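Local atomic coordinates of urea carboxylase (Thermus thermophilus, PDB entry 3OEP), a protein that is of unknown biological function but, as a KipI-KipA homologue built from cyclophilin-like domains, may bind ATP and act as a hydrolase. Residues Q108-V114 / G192-L198; P221-E227 / P281-R287; L260-G266 / R379-Q383; A418-G422 / A458-S462. All coordinates share one frame. Where two conformers were deposited one is given. Residues are numbered along the deposited sequence.

Contact 1. Residues Q108-V114 / G192-L198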
loop_
_atom_site.group_PDB
_atom_site.type_symbol
_atom_site.label_atom_id
_atom_site.label_comp_id
_atom_site.label_asym_id
_atom_site.label_seq_id
_atom_site.Cartn_x
_atom_site.Cartn_y
_atom_site.Cartn_z
ATOM N N GLN A 108 -3.870 -31.045 5.925
ATOM C CA GLN A 108 -2.549 -31.460 5.452
ATOM C C GLN A 108 -2.577 -32.249 4.146
ATOM O O GLN A 108 -1.536 -32.444 3.537
ATOM C CB GLN A 108 -1.861 -32.330 6.496
ATOM C CG GLN A 108 -1.528 -31.611 7.779
ATOM C CD GLN A 108 -1.118 -32.563 8.863
ATOM O OE1 GLN A 108 0.026 -33.024 8.904
ATOM N NE2 GLN A 108 -2.046 -32.870 9.763
ATOM N N LYS A 109 -3.749 -32.720 3.733
ATOM C CA LYS A 109 -3.831 -33.638 2.587
ATOM C C LYS A 109 -3.382 -33.059 1.228
ATOM O O LYS A 109 -2.585 -33.688 0.535
ATOM C CB LYS A 109 -5.233 -34.253 2.481
ATOM C CG LYS A 109 -5.335 -35.400 1.493
ATOM C CD LYS A 109 -6.674 -36.115 1.623
ATOM C CE LYS A 109 -6.792 -37.287 0.650
ATOM N NZ LYS A 109 -7.083 -36.835 -0.741
ATOM N N PRO A 110 -3.884 -31.872 0.835
ATOM C CA PRO A 110 -3.551 -31.403 -0.511
ATOM C C PRO A 110 -2.108 -30.963 -0.720
ATOM O O PRO A 110 -1.423 -30.577 0.226
ATOM C CB PRO A 110 -4.470 -30.179 -0.705
ATOM C CG PRO A 110 -5.507 -30.289 0.327
ATOM C CD PRO A 110 -4.852 -30.976 1.490
ATOM N N LEU A 111 -1.666 -31.023 -1.968
ATOM C CA LEU A 111 -0.512 -30.249 -2.396
ATOM C C LEU A 111 -1.088 -28.933 -2.899
ATOM O O LEU A 111 -1.654 -28.871 -3.993
ATOM C CB LEU A 111 0.267 -30.968 -3.494
ATOM C CG LEU A 111 1.510 -30.215 -3.978
ATOM C CD1 LEU A 111 2.489 -29.980 -2.831
ATOM C CD2 LEU A 111 2.177 -30.985 -5.111
ATOM N N TYR A 112 -0.982 -27.896 -2.079
ATOM C CA TYR A 112 -1.576 -26.602 -2.402
ATOM C C TYR A 112 -0.728 -25.840 -3.401
ATOM O O TYR A 112 0.457 -26.114 -3.562
ATOM C CB TYR A 112 -1.703 -25.746 -1.156
ATOM C CG TYR A 112 -2.655 -26.273 -0.107
ATOM C CD1 TYR A 112 -2.198 -27.059 0.938
ATOM C CD2 TYR A 112 -4.011 -25.976 -0.159
ATOM C CE1 TYR A 112 -3.070 -27.536 1.909
ATOM C CE2 TYR A 112 -4.886 -26.438 0.808
ATOM C CZ TYR A 112 -4.408 -27.217 1.843
ATOM O OH TYR A 112 -5.271 -27.681 2.815
ATOM N N ARG A 113 -1.357 -24.875 -4.057
ATOM C CA ARG A 113 -0.685 -23.940 -4.935
ATOM C C ARG A 113 -0.954 -22.524 -4.439
ATOM O O ARG A 113 -2.076 -22.210 -4.033
ATOM C CB ARG A 113 -1.227 -24.103 -6.355
ATOM C CG ARG A 113 -0.653 -23.154 -7.374
ATOM C CD ARG A 113 -1.346 -23.344 -8.719
ATOM N NE ARG A 113 -0.877 -22.352 -9.676
ATOM C CZ ARG A 113 0.173 -22.501 -10.481
ATOM N NH1 ARG A 113 0.885 -23.627 -10.487
ATOM N NH2 ARG A 113 0.507 -21.509 -11.300
ATOM N N VAL A 114 0.070 -21.676 -4.473
ATOM C CA VAL A 114 -0.087 -20.257 -4.182
ATOM C C VAL A 114 -0.696 -19.568 -5.403
ATOM O O VAL A 114 -0.009 -19.354 -6.403
ATOM C CB VAL A 114 1.260 -19.575 -3.839
ATOM C CG1 VAL A 114 1.048 -18.086 -3.567
ATOM C CG2 VAL A 114 1.919 -20.263 -2.639
ATOM N N GLY A 192 2.648 -19.112 -7.446
ATOM C CA GLY A 192 2.901 -20.348 -8.170
ATOM C C GLY A 192 3.649 -21.443 -7.428
ATOM O O GLY A 192 3.725 -22.558 -7.917
ATOM N N ASP A 193 4.220 -21.147 -6.260
ATOM C CA ASP A 193 4.838 -22.197 -5.448
ATOM C C ASP A 193 3.810 -23.255 -5.048
ATOM O O ASP A 193 2.613 -22.973 -4.948
ATOM C CB ASP A 193 5.450 -21.618 -4.162
ATOM C CG ASP A 193 6.803 -20.973 -4.377
ATOM O OD1 ASP A 193 7.403 -21.129 -5.463
ATOM O OD2 ASP A 193 7.278 -20.304 -3.434
ATOM N N ARG A 194 4.289 -24.470 -4.812
ATOM C CA ARG A 194 3.462 -25.509 -4.218
ATOM C C ARG A 194 3.810 -25.580 -2.738
ATOM O O ARG A 194 4.949 -25.321 -2.337
ATOM C CB ARG A 194 3.680 -26.857 -4.902
ATOM C CG ARG A 194 3.477 -26.842 -6.418
ATOM C CD ARG A 194 2.099 -26.326 -6.828
ATOM N NE ARG A 194 1.010 -27.217 -6.417
ATOM C CZ ARG A 194 0.567 -28.269 -7.110
ATOM N NH1 ARG A 194 1.117 -28.611 -8.275
ATOM N NH2 ARG A 194 -0.439 -28.996 -6.629
ATOM N N VAL A 195 2.814 -25.908 -1.930
ATOM C CA VAL A 195 2.950 -25.852 -0.487
ATOM C C VAL A 195 2.306 -27.070 0.147
ATOM O O VAL A 195 1.219 -27.489 -0.256
ATOM C CB VAL A 195 2.265 -24.593 0.079
ATOM C CG1 VAL A 195 2.254 -24.618 1.605
ATOM C CG2 VAL A 195 2.949 -23.329 -0.446
ATOM N N ARG A 196 2.989 -27.644 1.132
ATOM C CA ARG A 196 2.431 -28.722 1.945
ATOM C C ARG A 196 2.532 -28.341 3.413
ATOM O O ARG A 196 3.569 -27.837 3.854
ATOM C CB ARG A 196 3.160 -30.045 1.694
ATOM C CG ARG A 196 2.705 -30.767 0.435
ATOM C CD ARG A 196 2.993 -32.257 0.483
ATOM N NE ARG A 196 2.375 -32.923 1.626
ATOM C CZ ARG A 196 1.103 -33.309 1.676
ATOM N NH1 ARG A 196 0.292 -33.082 0.651
ATOM N NH2 ARG A 196 0.642 -33.916 2.759
ATOM N N PHE A 197 1.453 -28.567 4.156
ATOM C CA PHE A 197 1.432 -28.365 5.590
ATOM C C PHE A 197 1.726 -29.685 6.284
ATOM O O PHE A 197 1.345 -30.756 5.798
ATOM C CB PHE A 197 0.064 -27.857 6.044
ATOM C CG PHE A 197 -0.246 -26.454 5.599
ATOM C CD1 PHE A 197 0.197 -25.370 6.323
ATOM C CD2 PHE A 197 -1.006 -26.225 4.468
ATOM C CE1 PHE A 197 -0.105 -24.073 5.925
ATOM C CE2 PHE A 197 -1.303 -24.927 4.058
ATOM C CZ PHE A 197 -0.851 -23.860 4.793
ATOM N N LEU A 198 2.400 -29.605 7.423
ATOM C CA LEU A 198 2.739 -30.788 8.199
ATOM C C LEU A 198 2.634 -30.487 9.684
ATOM O O LEU A 198 3.232 -29.531 10.160
ATOM C CB LEU A 198 4.159 -31.223 7.860
ATOM C CG LEU A 198 4.674 -32.467 8.574
ATOM C CD1 LEU A 198 3.865 -33.692 8.168
ATOM C CD2 LEU A 198 6.149 -32.647 8.256
HETATM O O HOH W 1 -0.646 -29.991 2.756
#
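Four main-chain hydrogen bonds and arginine side chains hold Gln108-Val114 against Gly192-Leu198. Tyr112 and Val195 form the antiparallel hydrogen-bonded pair, with Tyr112 N to Val195 O and Val195 N to Tyr112 O both 2.9 Å. Two residues on, Val114 N to Asp193 O and Gly192 N to Val114 O, again 2.9 Å each, continue the pairing, so that the non-hydrogen-bonded pair Arg113-Arg194 lies between these bonds and those of Tyr112 and Val195. Where Gln108-Leu111 leaves this register, a water takes over, donating to Gln108 O and Pro110 O (2.7 Å each) and accepting from Phe197 N (2.9 Å).

Side-chain donors serve further carbonyls: Arg196 NH1 to Lys109 O at 2.9 Å, Arg194 NH2 to Leu111 O at 2.9 Å and Arg194 NE to Tyr112 O at 3.1 Å. The strands 112-117 and 194-199 are neighbours in a closed seven-strand barrel of the cyclophilin-like fold, and the short segments run at 132° to each other.

Apolar contacts lie on the barrel face of Tyr112 and Val195. The Phe197 edge meets the Tyr112 face in an offset edge-to-face pair, centroids 5.5 Å apart and planes at 82°. Val114 CG2 reaches Val195 CG2 at 3.9 Å, and Leu126 of strand 124-127 touches all four side chains.

Contact 2. Residues P221-E227 / P281-R287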
loop_
_atom_site.group_PDB
_atom_site.type_symbol
_atom_site.label_atom_id
_atom_site.label_comp_id
_atom_site.label_asym_id
_atom_site.label_seq_id
_atom_site.Cartn_x
_atom_site.Cartn_y
_atom_site.Cartn_z
ATOM N N PRO A 221 24.845 14.815 8.757
ATOM C CA PRO A 221 23.701 15.132 9.610
ATOM C C PRO A 221 23.132 16.520 9.315
ATOM O O PRO A 221 23.878 17.499 9.201
ATOM C CB PRO A 221 24.281 15.052 11.026
ATOM C CG PRO A 221 25.426 14.155 10.906
ATOM C CD PRO A 221 26.006 14.375 9.549
ATOM N N ALA A 222 21.815 16.587 9.177
ATOM C CA ALA A 222 21.146 17.778 8.672
ATOM C C ALA A 222 20.145 18.352 9.654
ATOM O O ALA A 222 20.075 19.569 9.827
ATOM C CB ALA A 222 20.449 17.455 7.364
ATOM N N LEU A 223 19.331 17.488 10.259
ATOM C CA LEU A 223 18.262 17.948 11.137
ATOM C C LEU A 223 17.893 16.909 12.192
ATOM O O LEU A 223 18.096 15.698 12.005
ATOM C CB LEU A 223 17.031 18.364 10.322
ATOM C CG LEU A 223 16.300 17.256 9.562
ATOM C CD1 LEU A 223 15.209 16.639 10.431
ATOM C CD2 LEU A 223 15.705 17.801 8.258
ATOM N N LEU A 224 17.373 17.424 13.299
ATOM C CA LEU A 224 16.911 16.644 14.435
ATOM C C LEU A 224 15.407 16.766 14.542
ATOM O O LEU A 224 14.859 17.878 14.498
ATOM C CB LEU A 224 17.531 17.177 15.734
ATOM C CG LEU A 224 17.005 16.586 17.045
ATOM C CD1 LEU A 224 17.395 15.109 17.211
ATOM C CD2 LEU A 224 17.515 17.407 18.222
ATOM N N VAL A 225 14.744 15.624 14.695
ATOM C CA VAL A 225 13.331 15.598 15.024
ATOM C C VAL A 225 13.215 15.769 16.536
ATOM O O VAL A 225 13.527 14.851 17.301
ATOM C CB VAL A 225 12.668 14.271 14.606
ATOM C CG1 VAL A 225 11.163 14.306 14.935
ATOM C CG2 VAL A 225 12.919 13.995 13.128
ATOM N N GLU A 226 12.809 16.956 16.970
ATOM C CA GLU A 226 12.638 17.226 18.395
ATOM C C GLU A 226 11.333 16.627 18.900
ATOM O O GLU A 226 11.296 16.026 19.983
ATOM C CB GLU A 226 12.684 18.721 18.677
ATOM C CG GLU A 226 14.064 19.332 18.414
ATOM C CD GLU A 226 14.438 20.413 19.409
ATOM O OE1 GLU A 226 14.098 20.278 20.604
ATOM O OE2 GLU A 226 15.102 21.389 19.006
ATOM N N GLU A 227 10.275 16.807 18.111
ATOM C CA GLU A 227 8.961 16.239 18.392
ATOM C C GLU A 227 8.382 15.711 17.080
ATOM O O GLU A 227 8.465 16.386 16.054
ATOM C CB GLU A 227 8.034 17.308 18.982
ATOM C CG GLU A 227 8.689 18.168 20.061
ATOM C CD GLU A 227 7.771 19.247 20.604
ATOM O OE1 GLU A 227 6.543 19.028 20.635
ATOM O OE2 GLU A 227 8.283 20.313 21.009
ATOM N N PRO A 281 5.872 17.947 12.500
ATOM C CA PRO A 281 6.928 17.780 13.480
ATOM C C PRO A 281 7.531 19.108 13.902
ATOM O O PRO A 281 7.276 20.138 13.280
ATOM C CB PRO A 281 7.965 16.946 12.727
ATOM C CG PRO A 281 7.806 17.350 11.320
ATOM C CD PRO A 281 6.336 17.643 11.136
ATOM N N VAL A 282 8.318 19.056 14.966
ATOM C CA VAL A 282 9.173 20.162 15.367
ATOM C C VAL A 282 10.603 19.733 15.049
ATOM O O VAL A 282 11.084 18.731 15.582
ATOM C CB VAL A 282 9.023 20.467 16.865
ATOM C CG1 VAL A 282 9.945 21.619 17.277
ATOM C CG2 VAL A 282 7.557 20.783 17.205
ATOM N N LEU A 283 11.268 20.486 14.176
ATOM C CA LEU A 283 12.567 20.094 13.631
ATOM C C LEU A 283 13.596 21.182 13.890
ATOM O O LEU A 283 13.288 22.365 13.793
ATOM C CB LEU A 283 12.471 19.890 12.114
ATOM C CG LEU A 283 11.388 18.959 11.589
ATOM C CD1 LEU A 283 11.333 19.000 10.061
ATOM C CD2 LEU A 283 11.615 17.531 12.114
ATOM N N THR A 284 14.829 20.784 14.181
ATOM C CA THR A 284 15.909 21.757 14.350
ATOM C C THR A 284 17.082 21.414 13.430
ATOM O O THR A 284 17.529 20.266 13.380
ATOM C CB THR A 284 16.344 21.841 15.820
ATOM O OG1 THR A 284 15.208 22.202 16.613
ATOM C CG2 THR A 284 17.448 22.890 16.009
ATOM N N ALA A 285 17.552 22.415 12.688
ATOM C CA ALA A 285 18.668 22.248 11.766
ATOM C C ALA A 285 19.965 22.011 12.538
ATOM O O ALA A 285 20.212 22.651 13.558
ATOM C CB ALA A 285 18.802 23.481 10.861
ATOM N N LEU A 286 20.781 21.081 12.046
ATOM C CA LEU A 286 22.100 20.798 12.626
ATOM C C LEU A 286 23.233 21.392 11.783
ATOM O O LEU A 286 24.410 21.345 12.169
ATOM C CB LEU A 286 22.286 19.289 12.765
ATOM C CG LEU A 286 21.229 18.596 13.626
ATOM C CD1 LEU A 286 21.491 17.100 13.672
ATOM C CD2 LEU A 286 21.191 19.194 15.055
ATOM N N ARG A 287 22.870 21.952 10.637
ATOM C CA ARG A 287 23.787 22.689 9.774
ATOM C C ARG A 287 22.927 23.714 9.047
ATOM O O ARG A 287 21.705 23.625 9.097
ATOM C CB ARG A 287 24.453 21.753 8.767
ATOM C CG ARG A 287 23.471 21.042 7.834
ATOM C CD ARG A 287 24.167 20.028 6.930
ATOM N NE ARG A 287 24.955 20.687 5.888
ATOM C CZ ARG A 287 26.273 20.561 5.694
ATOM N NH1 ARG A 287 27.022 19.766 6.457
ATOM N NH2 ARG A 287 26.852 21.236 4.703
HETATM O O HOH W 2 26.411 18.132 8.664
#
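Strands 221-225 and 282-285 pair antiparallel in a six-stranded antiparallel sheet, and the pairing contains a classic beta bulge. Leu223-Ala285, Leu224-Thr284 and Val225-Leu283 follow in regular register; then Glu226 and Glu227 both face Val282, whose O accepts from Glu226 N at 2.8 Å and Glu227 N at 3.3 Å. The extra residue shifts the register by one, and the chain turns a corner at Glu226.

Side chains interlock differently on the two faces. On the face of Leu223, Val225, Leu283 and Ala285, the Leu283 side chain leans across the strand boundary so that its CD2 fits between two neighbours, 4.1 Å from Leu223 CD1 and 3.9 Å from Val225 CG2. Ala285, with only a methyl group, leaves a shallow place beside Leu223; Trp315 of strand 311-315 touches Leu223, Leu283 and Ala285 from this side.

Beyond the strand, Leu286 projects toward the other segment. Its branched end straddles the start of strand 221-225, with CD1 4.4 Å from Pro221 CB and CD2 4.2 Å from Leu224 CB, while Val366 covers Pro221, Leu224 and Leu286. On the face of Leu224 and Thr284, the hydroxyl of Thr284 also bonds with Thr320, and its OG1 donates to Glu226 OE2 at 2.5 Å.

Contact 3. Residues L260-G266 / R379-Q383. With SO4 (sulfate ion), chain E.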
loop_
_atom_site.group_PDB
_atom_site.type_symbol
_atom_site.label_atom_id
_atom_site.label_comp_id
_atom_site.label_asym_id
_atom_site.label_seq_id
_atom_site.Cartn_x
_atom_site.Cartn_y
_atom_site.Cartn_z
ATOM N N LEU A 260 7.146 19.497 -6.375
ATOM C CA LEU A 260 7.396 20.938 -6.306
ATOM C C LEU A 260 8.426 21.280 -5.225
ATOM O O LEU A 260 9.353 22.061 -5.467
ATOM C CB LEU A 260 6.096 21.713 -6.055
ATOM C CG LEU A 260 6.236 23.239 -5.924
ATOM C CD1 LEU A 260 6.964 23.814 -7.123
ATOM C CD2 LEU A 260 4.881 23.904 -5.748
ATOM N N ALA A 261 8.250 20.711 -4.035
ATOM C CA ALA A 261 9.199 20.913 -2.940
ATOM C C ALA A 261 10.622 20.531 -3.352
ATOM O O ALA A 261 11.560 21.296 -3.143
ATOM C CB ALA A 261 8.766 20.128 -1.700
ATOM N N ASN A 262 10.776 19.357 -3.959
ATOM C CA ASN A 262 12.091 18.911 -4.420
ATOM C C ASN A 262 12.684 19.807 -5.492
ATOM O O ASN A 262 13.870 20.126 -5.454
ATOM C CB ASN A 262 12.034 17.467 -4.926
ATOM C CG ASN A 262 12.310 16.458 -3.827
ATOM O OD1 ASN A 262 13.093 16.723 -2.913
ATOM N ND2 ASN A 262 11.673 15.292 -3.913
ATOM N N ARG A 263 11.859 20.215 -6.447
ATOM C CA ARG A 263 12.335 21.058 -7.534
ATOM C C ARG A 263 12.778 22.442 -7.051
ATOM O O ARG A 263 13.727 23.016 -7.597
ATOM C CB ARG A 263 11.279 21.149 -8.632
ATOM C CG ARG A 263 11.232 19.868 -9.463
ATOM C CD ARG A 263 9.957 19.749 -10.265
ATOM N NE ARG A 263 9.944 18.535 -11.085
ATOM C CZ ARG A 263 8.849 17.968 -11.591
ATOM N NH1 ARG A 263 7.642 18.482 -11.363
ATOM N NH2 ARG A 263 8.958 16.864 -12.324
ATOM N N LEU A 264 12.132 22.956 -6.006
ATOM C CA LEU A 264 12.508 24.253 -5.438
ATOM C C LEU A 264 13.925 24.275 -4.864
ATOM O O LEU A 264 14.558 25.324 -4.848
ATOM C CB LEU A 264 11.512 24.681 -4.359
ATOM C CG LEU A 264 10.167 25.165 -4.888
ATOM C CD1 LEU A 264 9.118 25.139 -3.773
ATOM C CD2 LEU A 264 10.314 26.570 -5.495
ATOM N N VAL A 265 14.412 23.126 -4.402
ATOM C CA VAL A 265 15.771 23.028 -3.868
ATOM C C VAL A 265 16.732 22.290 -4.808
ATOM O O VAL A 265 17.795 21.826 -4.386
ATOM C CB VAL A 265 15.780 22.384 -2.476
ATOM C CG1 VAL A 265 14.997 23.251 -1.499
ATOM C CG2 VAL A 265 15.222 20.946 -2.515
ATOM N N GLY A 266 16.356 22.184 -6.077
ATOM C CA GLY A 266 17.229 21.611 -7.100
ATOM C C GLY A 266 17.371 20.099 -7.099
ATOM O O GLY A 266 18.285 19.570 -7.737
ATOM N N ARG A 379 13.610 30.664 -3.777
ATOM C CA ARG A 379 12.847 30.317 -4.974
ATOM C C ARG A 379 11.383 30.188 -4.587
ATOM O O ARG A 379 11.066 29.850 -3.451
ATOM C CB ARG A 379 13.301 28.996 -5.585
ATOM C CG ARG A 379 14.678 29.004 -6.219
ATOM C CD ARG A 379 14.704 28.146 -7.489
ATOM N NE ARG A 379 16.004 27.506 -7.700
ATOM C CZ ARG A 379 16.230 26.189 -7.737
ATOM N NH1 ARG A 379 15.243 25.309 -7.595
ATOM N NH2 ARG A 379 17.466 25.744 -7.934
ATOM N N ALA A 380 10.493 30.458 -5.537
ATOM C CA ALA A 380 9.067 30.256 -5.312
ATOM C C ALA A 380 8.382 29.887 -6.616
ATOM O O ALA A 380 8.734 30.400 -7.678
ATOM C CB ALA A 380 8.431 31.500 -4.705
ATOM N N PHE A 381 7.407 28.985 -6.521
ATOM C CA PHE A 381 6.585 28.584 -7.663
ATOM C C PHE A 381 5.133 28.558 -7.193
ATOM O O PHE A 381 4.861 28.156 -6.062
ATOM C CB PHE A 381 7.017 27.207 -8.171
ATOM C CG PHE A 381 6.404 26.822 -9.489
ATOM C CD1 PHE A 381 7.003 27.199 -10.687
ATOM C CD2 PHE A 381 5.225 26.087 -9.534
ATOM C CE1 PHE A 381 6.434 26.846 -11.912
ATOM C CE2 PHE A 381 4.651 25.731 -10.749
ATOM C CZ PHE A 381 5.257 26.112 -11.940
ATOM N N PRO A 382 4.190 28.989 -8.050
ATOM C CA PRO A 382 2.806 29.029 -7.593
ATOM C C PRO A 382 2.228 27.631 -7.402
ATOM O O PRO A 382 2.473 26.743 -8.218
ATOM C CB PRO A 382 2.085 29.757 -8.734
ATOM C CG PRO A 382 2.904 29.428 -9.941
ATOM C CD PRO A 382 4.316 29.473 -9.439
ATOM N N GLN A 383 1.486 27.433 -6.323
ATOM C CA GLN A 383 0.753 26.190 -6.144
ATOM C C GLN A 383 -0.638 26.352 -6.710
ATOM O O GLN A 383 -1.245 27.416 -6.581
ATOM C CB GLN A 383 0.634 25.828 -4.670
ATOM C CG GLN A 383 1.946 25.683 -3.969
ATOM C CD GLN A 383 1.826 24.819 -2.732
ATOM O OE1 GLN A 383 2.633 23.921 -2.517
ATOM N NE2 GLN A 383 0.798 25.072 -1.927
HETATM S S SO4 E . 12.757 16.030 -12.391
HETATM O O1 SO4 E . 12.733 17.267 -11.614
HETATM O O2 SO4 E . 11.386 15.617 -12.689
HETATM O O3 SO4 E . 13.433 14.974 -11.637
HETATM O O4 SO4 E . 13.474 16.267 -13.642
#
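A Schellman motif ends helix 255-264, and the extended loop Arg379-Gln383 passes along the helix beside it. Gly266, at phi 76° and psi 16°, is the C-prime residue; its N bonds to Arg263 O at 3.1 Å, and Asn267 N closes the motif on Asn262 O.

Leu260 and Leu264, one helical turn apart, supply the apolar surface. Leu260 is in the t,p rotamer (chi1 178°, chi2 54°), which sets CD1 3.6 Å from Phe381 CB and CD2 3.9 Å from Gln383 CG. Leu264 instead takes m,t (-74°, 162°), bringing its CD2 to 3.8 Å from Arg379 CB and 4.3 Å from Phe381 CB. The CA-to-CB bond of Phe381 points toward the helix, so CB meets both leucines, while chi1 (-169°, t) sets only where the ring goes.

Arg379 starts at m, but chi2 (-142°) and chi3 (-147°) lie between wells. This off-rotamer path carries the guanidinium over the helix end, where Arg379 NH1 makes a weak bond to Arg263 O at 2.7 Å, with an angle of only 116°. The polar end of Gln383 leaves the interface for Gly295 O. Arg263 extends with chi2 163° and chi3 178° to a sulfate, probably from the crystallisation liquor: NE reaches O1 at 3.1 Å and NH2 reaches O2 at 2.8 Å.

Contact 4. Residues A418-G422 / A458-S462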
loop_
_atom_site.group_PDB
_atom_site.type_symbol
_atom_site.label_atom_id
_atom_site.label_comp_id
_atom_site.label_asym_id
_atom_site.label_seq_id
_atom_site.Cartn_x
_atom_site.Cartn_y
_atom_site.Cartn_z
ATOM N N ALA A 418 -9.949 9.815 6.200
ATOM C CA ALA A 418 -8.984 9.878 5.106
ATOM C C ALA A 418 -7.583 9.621 5.623
ATOM O O ALA A 418 -7.140 10.268 6.574
ATOM C CB ALA A 418 -9.032 11.232 4.426
ATOM N N ASP A 419 -6.881 8.693 4.983
ATOM C CA ASP A 419 -5.472 8.479 5.283
ATOM C C ASP A 419 -4.752 8.019 4.019
ATOM O O ASP A 419 -5.282 8.181 2.917
ATOM C CB ASP A 419 -5.311 7.524 6.476
ATOM C CG ASP A 419 -5.879 6.138 6.228
ATOM O OD1 ASP A 419 -6.132 5.750 5.066
ATOM O OD2 ASP A 419 -6.057 5.412 7.230
ATOM N N ARG A 420 -3.549 7.482 4.161
ATOM C CA ARG A 420 -2.770 7.068 2.986
ATOM C C ARG A 420 -3.310 5.797 2.334
ATOM O O ARG A 420 -2.994 5.516 1.180
ATOM C CB ARG A 420 -1.301 6.876 3.350
ATOM C CG ARG A 420 -0.584 8.166 3.736
ATOM C CD ARG A 420 0.828 7.896 4.241
ATOM N NE ARG A 420 1.569 7.056 3.302
ATOM C CZ ARG A 420 2.230 7.492 2.229
ATOM N NH1 ARG A 420 2.309 8.789 1.935
ATOM N NH2 ARG A 420 2.837 6.615 1.443
ATOM N N VAL A 421 -4.095 5.019 3.075
ATOM C CA VAL A 421 -4.688 3.799 2.529
ATOM C C VAL A 421 -5.877 4.148 1.633
ATOM O O VAL A 421 -6.033 3.602 0.538
ATOM C CB VAL A 421 -5.122 2.825 3.649
ATOM C CG1 VAL A 421 -5.873 1.636 3.068
ATOM C CG2 VAL A 421 -3.912 2.356 4.451
ATOM N N GLY A 422 -6.723 5.059 2.099
ATOM C CA GLY A 422 -7.835 5.512 1.291
ATOM C C GLY A 422 -8.730 6.531 1.956
ATOM O O GLY A 422 -8.478 6.965 3.080
ATOM N N ALA A 458 -2.343 5.425 -2.297
ATOM C CA ALA A 458 -1.006 4.837 -2.426
ATOM C C ALA A 458 -0.651 3.705 -1.463
ATOM O O ALA A 458 0.131 2.833 -1.826
ATOM C CB ALA A 458 0.064 5.932 -2.349
ATOM N N ASP A 459 -1.203 3.708 -0.251
ATOM C CA ASP A 459 -0.877 2.661 0.729
ATOM C C ASP A 459 -1.936 1.560 0.776
ATOM O O ASP A 459 -1.949 0.749 1.699
ATOM C CB ASP A 459 -0.664 3.249 2.139
ATOM C CG ASP A 459 0.735 3.844 2.335
ATOM O OD1 ASP A 459 1.062 4.229 3.482
ATOM O OD2 ASP A 459 1.509 3.927 1.362
ATOM N N LYS A 460 -2.818 1.535 -0.221
ATOM C CA LYS A 460 -3.799 0.464 -0.360
ATOM C C LYS A 460 -3.111 -0.901 -0.370
ATOM O O LYS A 460 -1.976 -1.034 -0.834
ATOM C CB LYS A 460 -4.583 0.629 -1.661
ATOM C CG LYS A 460 -3.742 0.378 -2.913
ATOM C CD LYS A 460 -4.471 0.783 -4.181
ATOM C CE LYS A 460 -3.573 0.647 -5.399
ATOM N NZ LYS A 460 -2.832 -0.653 -5.474
ATOM N N GLY A 461 -3.813 -1.910 0.141
ATOM C CA GLY A 461 -3.382 -3.295 -0.005
ATOM C C GLY A 461 -3.353 -3.656 -1.482
ATOM O O GLY A 461 -4.111 -3.097 -2.272
ATOM N N SER A 462 -2.491 -4.596 -1.847
ATOM C CA SER A 462 -2.278 -4.958 -3.254
ATOM C C SER A 462 -3.436 -5.748 -3.852
ATOM O O SER A 462 -3.616 -5.743 -5.069
ATOM C CB SER A 462 -0.988 -5.768 -3.411
ATOM O OG SER A 462 -1.115 -7.051 -2.821
#
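An Asx turn shapes the short connection between strands 413-418 and 422-426 of a closed seven-strand, cyclophilin-like barrel, and presents Arg420 to the loop Ala458-Ser462. Asp419 OD1 accepts from Val421 N at 2.9 Å and from Gly422 N at 3.1 Å, while Asp419 N donates to Gly422 O at 3.0 Å, so the amides of Asp419, Val421 and Gly422 are all met locally.

Across the contact, Arg420 bonds through its carbonyl O and its guanidinium. The guanidinium meets the Asp459 carboxylate in a two-pronged salt bridge: Arg420 NE to Asp459 OD1 is 2.9 Å and Arg420 NH2 to Asp459 OD2 is 3.0 Å. NH2 has a second acceptor in Gly251 O, and NH1 forms a salt bridge with Glu275, so the bonds extend to residues before this barrel in the chain. Asp459 O accepts from Arg354, whereas Lys460 NZ turns to Thr440 OG1. The remaining cross-segment bond is between main chains, Asp459 N to Arg420 O at 2.9 Å with an angle of 157°.

From the N terminus, contact 1 closes first, bringing strands 112-117 and 194-199 together across 77 intervening residues within the first barrel. The chain then leads to strand 221-225, where contact 2 opens; the two centres are 50 Å apart, on opposite sides of the chain's centre. Contacts 2 and 3 cross: 260-266 falls between 221-227 and 281-287, and 379-383 follows both, with centres 21 Å apart. Contact 2 joins neighbouring strands of a sheet, whereas contact 3 lays the linker toward strand 390-396 against helix 255-264. Contact 4 closes last, joining two loops at the second barrel, the contact's centre about 5 Å from that of the chain. No two contacts touch.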